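PDB 3E13: putative iron-uptake ABC transport system,periplasmic iron-binding protein from Campylobacter jejuni, which binds ferric iron and, as the periplasmic component of a putative iron-uptake ABC transport system, probably delivers it to the membrane transporter. Local coordinates for residues K68-S77 / R90-A98. Sequence-based numbering, arbitrary orientation.
Sequences KNLGLLSPVS and RDKDKEWFA
Lys68 CD meets the Trp96 indole at its edge, near the ring plane, 4.3 Å from CD1, while one face of the indole is overlaid toward its rim by Arg90 C and Asp91 N. The Phe97 ring is likewise approached at its edge, where Val76 O lies 3.4 Å from CZ. With CG anti to the backbone N (chi1 179°) and the chain fully extended, Lys68 passes across Glu95 and carries NZ between two carboxylates. Lys68 NZ forms salt bridges to Asp91 OD1 (2.9 Å), met on the syn side and slightly out of plane, and to the anti lone pair of Asp93 OD2 (2.8 Å). Backbone N-H groups also hold Asp91: OD1 takes Asp93 N from above the carboxylate plane, an Asx turn within the type I turn Asp91-Lys94, and OD2 receives Glu95 N, just beyond it, through its anti lone pair, which should fix the carboxylate's rotation. Val76 N donates to Lys94 O (2.9 Å, 164° at the hydrogen), supplemented by a CA-H...O contact from Pro75 CA. Two waters tie Glu95 to the other segment, one joining OE2 to Lys68 O and Leu73 N, the other OE1 to Leu73 O. Away from the iron site, this salt-bridge network, the Val76-Lys94 bond and the waters join the Schellman-capped end of helix 61-69 to the turn preceding strand 97-109. Both sides pair with strand 233-241, through Ser74 with Met240 and Phe97 with Ile238, while Val76 and Phe97 pack on Met254 of helix 247-257.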
loop_
_atom_site.group_PDB
_atom_site.type_symbol
_atom_site.label_atom_id
_atom_site.label_comp_id
_atom_site.label_asym_id
_atom_site.label_seq_id
_atom_site.Cartn_x
_atom_site.Cartn_y
_atom_site.Cartn_z
ATOM N N LYS A 68 -6.704 -6.257 -13.669
ATOM C CA LYS A 68 -6.518 -7.468 -14.392
ATOM C C LYS A 68 -7.852 -8.131 -14.723
ATOM O O LYS A 68 -8.103 -8.505 -15.876
ATOM C CB LYS A 68 -5.665 -8.454 -13.574
ATOM C CG LYS A 68 -5.452 -9.768 -14.298
ATOM C CD LYS A 68 -4.729 -10.771 -13.379
ATOM C CE LYS A 68 -4.516 -12.064 -14.107
ATOM N NZ LYS A 68 -4.035 -13.172 -13.241
ATOM N N ASN A 69 -8.700 -8.226 -13.712
ATOM C CA ASN A 69 -9.936 -8.969 -13.851
ATOM C C ASN A 69 -10.990 -8.187 -14.609
ATOM O O ASN A 69 -11.938 -8.797 -15.066
ATOM C CB ASN A 69 -10.466 -9.426 -12.505
ATOM C CG ASN A 69 -9.536 -10.441 -11.842
ATOM O OD1 ASN A 69 -8.729 -11.099 -12.509
ATOM N ND2 ASN A 69 -9.611 -10.510 -10.509
ATOM N N LEU A 70 -10.810 -6.873 -14.746
ATOM C CA LEU A 70 -11.639 -6.044 -15.654
ATOM C C LEU A 70 -11.142 -6.095 -17.128
ATOM O O LEU A 70 -11.663 -5.385 -18.019
ATOM C CB LEU A 70 -11.682 -4.615 -15.132
ATOM C CG LEU A 70 -12.582 -4.425 -13.922
ATOM C CD1 LEU A 70 -12.364 -3.105 -13.254
ATOM C CD2 LEU A 70 -14.079 -4.548 -14.372
ATOM N N GLY A 71 -10.092 -6.856 -17.384
ATOM C CA GLY A 71 -9.574 -7.061 -18.729
ATOM C C GLY A 71 -8.712 -5.911 -19.245
ATOM O O GLY A 71 -8.572 -5.698 -20.458
ATOM N N LEU A 72 -8.104 -5.144 -18.325
ATOM C CA LEU A 72 -7.487 -3.875 -18.675
ATOM C C LEU A 72 -5.973 -3.986 -18.867
ATOM O O LEU A 72 -5.387 -3.013 -19.239
ATOM C CB LEU A 72 -7.759 -2.859 -17.556
ATOM C CG LEU A 72 -9.237 -2.554 -17.302
ATOM C CD1 LEU A 72 -9.377 -1.670 -16.122
ATOM C CD2 LEU A 72 -9.889 -1.954 -18.498
ATOM N N LEU A 73 -5.360 -5.125 -18.512
ATOM C CA LEU A 73 -3.897 -5.200 -18.494
ATOM C C LEU A 73 -3.387 -6.203 -19.528
ATOM O O LEU A 73 -4.146 -6.968 -20.102
ATOM C CB LEU A 73 -3.409 -5.598 -17.102
ATOM C CG LEU A 73 -3.956 -4.812 -15.885
ATOM C CD1 LEU A 73 -3.420 -5.339 -14.577
ATOM C CD2 LEU A 73 -3.650 -3.380 -15.991
ATOM N N SER A 74 -2.078 -6.164 -19.782
ATOM C CA SER A 74 -1.484 -7.003 -20.801
ATOM C C SER A 74 -0.244 -7.663 -20.209
ATOM O O SER A 74 0.476 -7.014 -19.451
ATOM C CB SER A 74 -1.038 -6.099 -21.921
ATOM O OG SER A 74 -1.206 -6.725 -23.139
ATOM N N PRO A 75 0.007 -8.916 -20.549
ATOM C CA PRO A 75 1.161 -9.611 -19.951
ATOM C C PRO A 75 2.480 -9.115 -20.485
ATOM O O PRO A 75 2.612 -8.781 -21.664
ATOM C CB PRO A 75 0.924 -11.069 -20.309
ATOM C CG PRO A 75 0.069 -11.043 -21.547
ATOM C CD PRO A 75 -0.740 -9.792 -21.466
ATOM N N VAL A 76 3.487 -9.127 -19.588
ATOM C CA VAL A 76 4.854 -8.768 -19.892
ATOM C C VAL A 76 5.740 -9.900 -19.464
ATOM O O VAL A 76 5.692 -10.310 -18.325
ATOM C CB VAL A 76 5.272 -7.440 -19.211
ATOM C CG1 VAL A 76 6.755 -7.115 -19.370
ATOM C CG2 VAL A 76 4.434 -6.287 -19.755
ATOM N N SER A 77 6.524 -10.428 -20.412
ATOM C CA SER A 77 7.490 -11.506 -20.132
ATOM C C SER A 77 8.887 -10.902 -20.176
ATOM O O SER A 77 9.446 -10.687 -21.260
ATOM C CB SER A 77 7.390 -12.671 -21.124
ATOM O OG SER A 77 8.277 -13.722 -20.757
ATOM N N ARG A 90 4.589 -11.359 -7.828
ATOM C CA ARG A 90 4.180 -10.990 -9.193
ATOM C C ARG A 90 3.099 -11.954 -9.669
ATOM O O ARG A 90 2.963 -13.053 -9.140
ATOM C CB ARG A 90 5.382 -10.918 -10.136
ATOM C CG ARG A 90 6.282 -12.195 -10.205
ATOM C CD ARG A 90 7.406 -12.010 -11.225
ATOM N NE ARG A 90 8.560 -12.826 -10.882
ATOM C CZ ARG A 90 8.671 -14.097 -11.203
ATOM N NH1 ARG A 90 7.720 -14.713 -11.875
ATOM N NH2 ARG A 90 9.793 -14.782 -10.851
ATOM N N ASP A 91 2.304 -11.541 -10.664
ATOM C CA ASP A 91 1.208 -12.344 -11.187
ATOM C C ASP A 91 1.723 -13.591 -11.886
ATOM O O ASP A 91 2.623 -13.508 -12.712
ATOM C CB ASP A 91 0.505 -11.480 -12.237
ATOM C CG ASP A 91 -0.745 -12.118 -12.851
ATOM O OD1 ASP A 91 -1.370 -13.008 -12.237
ATOM O OD2 ASP A 91 -1.191 -11.700 -13.943
ATOM N N LYS A 92 1.111 -14.746 -11.599
ATOM C CA LYS A 92 1.432 -15.947 -12.326
ATOM C C LYS A 92 1.193 -15.751 -13.819
ATOM O O LYS A 92 1.925 -16.290 -14.641
ATOM C CB LYS A 92 0.643 -17.129 -11.764
ATOM C CG LYS A 92 -0.822 -17.073 -12.012
ATOM C CD LYS A 92 -1.550 -18.368 -11.594
ATOM C CE LYS A 92 -2.964 -18.385 -12.183
ATOM N NZ LYS A 92 -3.631 -19.706 -11.953
ATOM N N ASP A 93 0.194 -14.936 -14.154
ATOM C CA ASP A 93 -0.166 -14.653 -15.542
ATOM C C ASP A 93 0.548 -13.421 -16.138
ATOM O O ASP A 93 0.235 -13.004 -17.278
ATOM C CB ASP A 93 -1.684 -14.475 -15.663
ATOM C CG ASP A 93 -2.459 -15.689 -15.216
ATOM O OD1 ASP A 93 -2.043 -16.835 -15.550
ATOM O OD2 ASP A 93 -3.472 -15.604 -14.491
ATOM N N LYS A 94 1.520 -12.875 -15.386
ATOM C CA LYS A 94 2.456 -11.864 -15.861
ATOM C C LYS A 94 1.813 -10.509 -16.193
ATOM O O LYS A 94 2.367 -9.749 -16.960
ATOM C CB LYS A 94 3.233 -12.364 -17.073
ATOM C CG LYS A 94 4.009 -13.655 -16.820
ATOM C CD LYS A 94 4.801 -13.999 -18.052
ATOM C CE LYS A 94 5.110 -15.477 -18.182
ATOM N NZ LYS A 94 5.621 -15.671 -19.588
ATOM N N GLU A 95 0.711 -10.185 -15.539
ATOM C CA GLU A 95 0.039 -8.911 -15.802
ATOM C C GLU A 95 0.301 -7.846 -14.750
ATOM O O GLU A 95 -0.017 -6.693 -15.001
ATOM C CB GLU A 95 -1.478 -9.093 -16.047
ATOM C CG GLU A 95 -1.728 -9.995 -17.235
ATOM C CD GLU A 95 -3.168 -9.992 -17.729
ATOM O OE1 GLU A 95 -3.466 -10.828 -18.623
ATOM O OE2 GLU A 95 -3.951 -9.129 -17.280
ATOM N N TRP A 96 0.865 -8.196 -13.594
ATOM C CA TRP A 96 1.158 -7.202 -12.560
ATOM C C TRP A 96 2.395 -7.653 -11.807
ATOM O O TRP A 96 2.650 -8.828 -11.738
ATOM C CB TRP A 96 -0.000 -6.930 -11.591
ATOM C CG TRP A 96 -0.532 -8.102 -10.878
ATOM C CD1 TRP A 96 -1.652 -8.779 -11.197
ATOM C CD2 TRP A 96 0.032 -8.767 -9.729
ATOM N NE1 TRP A 96 -1.835 -9.832 -10.332
ATOM C CE2 TRP A 96 -0.808 -9.855 -9.425
ATOM C CE3 TRP A 96 1.149 -8.542 -8.922
ATOM C CZ2 TRP A 96 -0.551 -10.729 -8.374
ATOM C CZ3 TRP A 96 1.402 -9.405 -7.877
ATOM C CH2 TRP A 96 0.560 -10.478 -7.609
ATOM N N PHE A 97 3.110 -6.681 -11.260
ATOM C CA PHE A 97 4.474 -6.931 -10.685
ATOM C C PHE A 97 4.689 -5.974 -9.516
ATOM O O PHE A 97 4.440 -4.765 -9.640
ATOM C CB PHE A 97 5.524 -6.633 -11.722
ATOM C CG PHE A 97 5.409 -7.501 -12.933
ATOM C CD1 PHE A 97 4.585 -7.091 -13.982
ATOM C CD2 PHE A 97 6.115 -8.684 -13.044
ATOM C CE1 PHE A 97 4.401 -7.912 -15.114
ATOM C CE2 PHE A 97 5.985 -9.466 -14.230
ATOM C CZ PHE A 97 5.095 -9.079 -15.229
ATOM N N ALA A 98 5.154 -6.466 -8.370
ATOM C CA ALA A 98 5.376 -5.577 -7.230
ATOM C C ALA A 98 6.645 -4.757 -7.481
ATOM O O ALA A 98 7.656 -5.295 -8.042
ATOM C CB ALA A 98 5.560 -6.363 -5.960
HETATM O O HOH W 1 -6.328 -7.909 -17.957
HETATM O O HOH W 2 -4.533 -9.708 -20.947
HETATM O O HOH W 3 1.580 -5.949 -17.195
#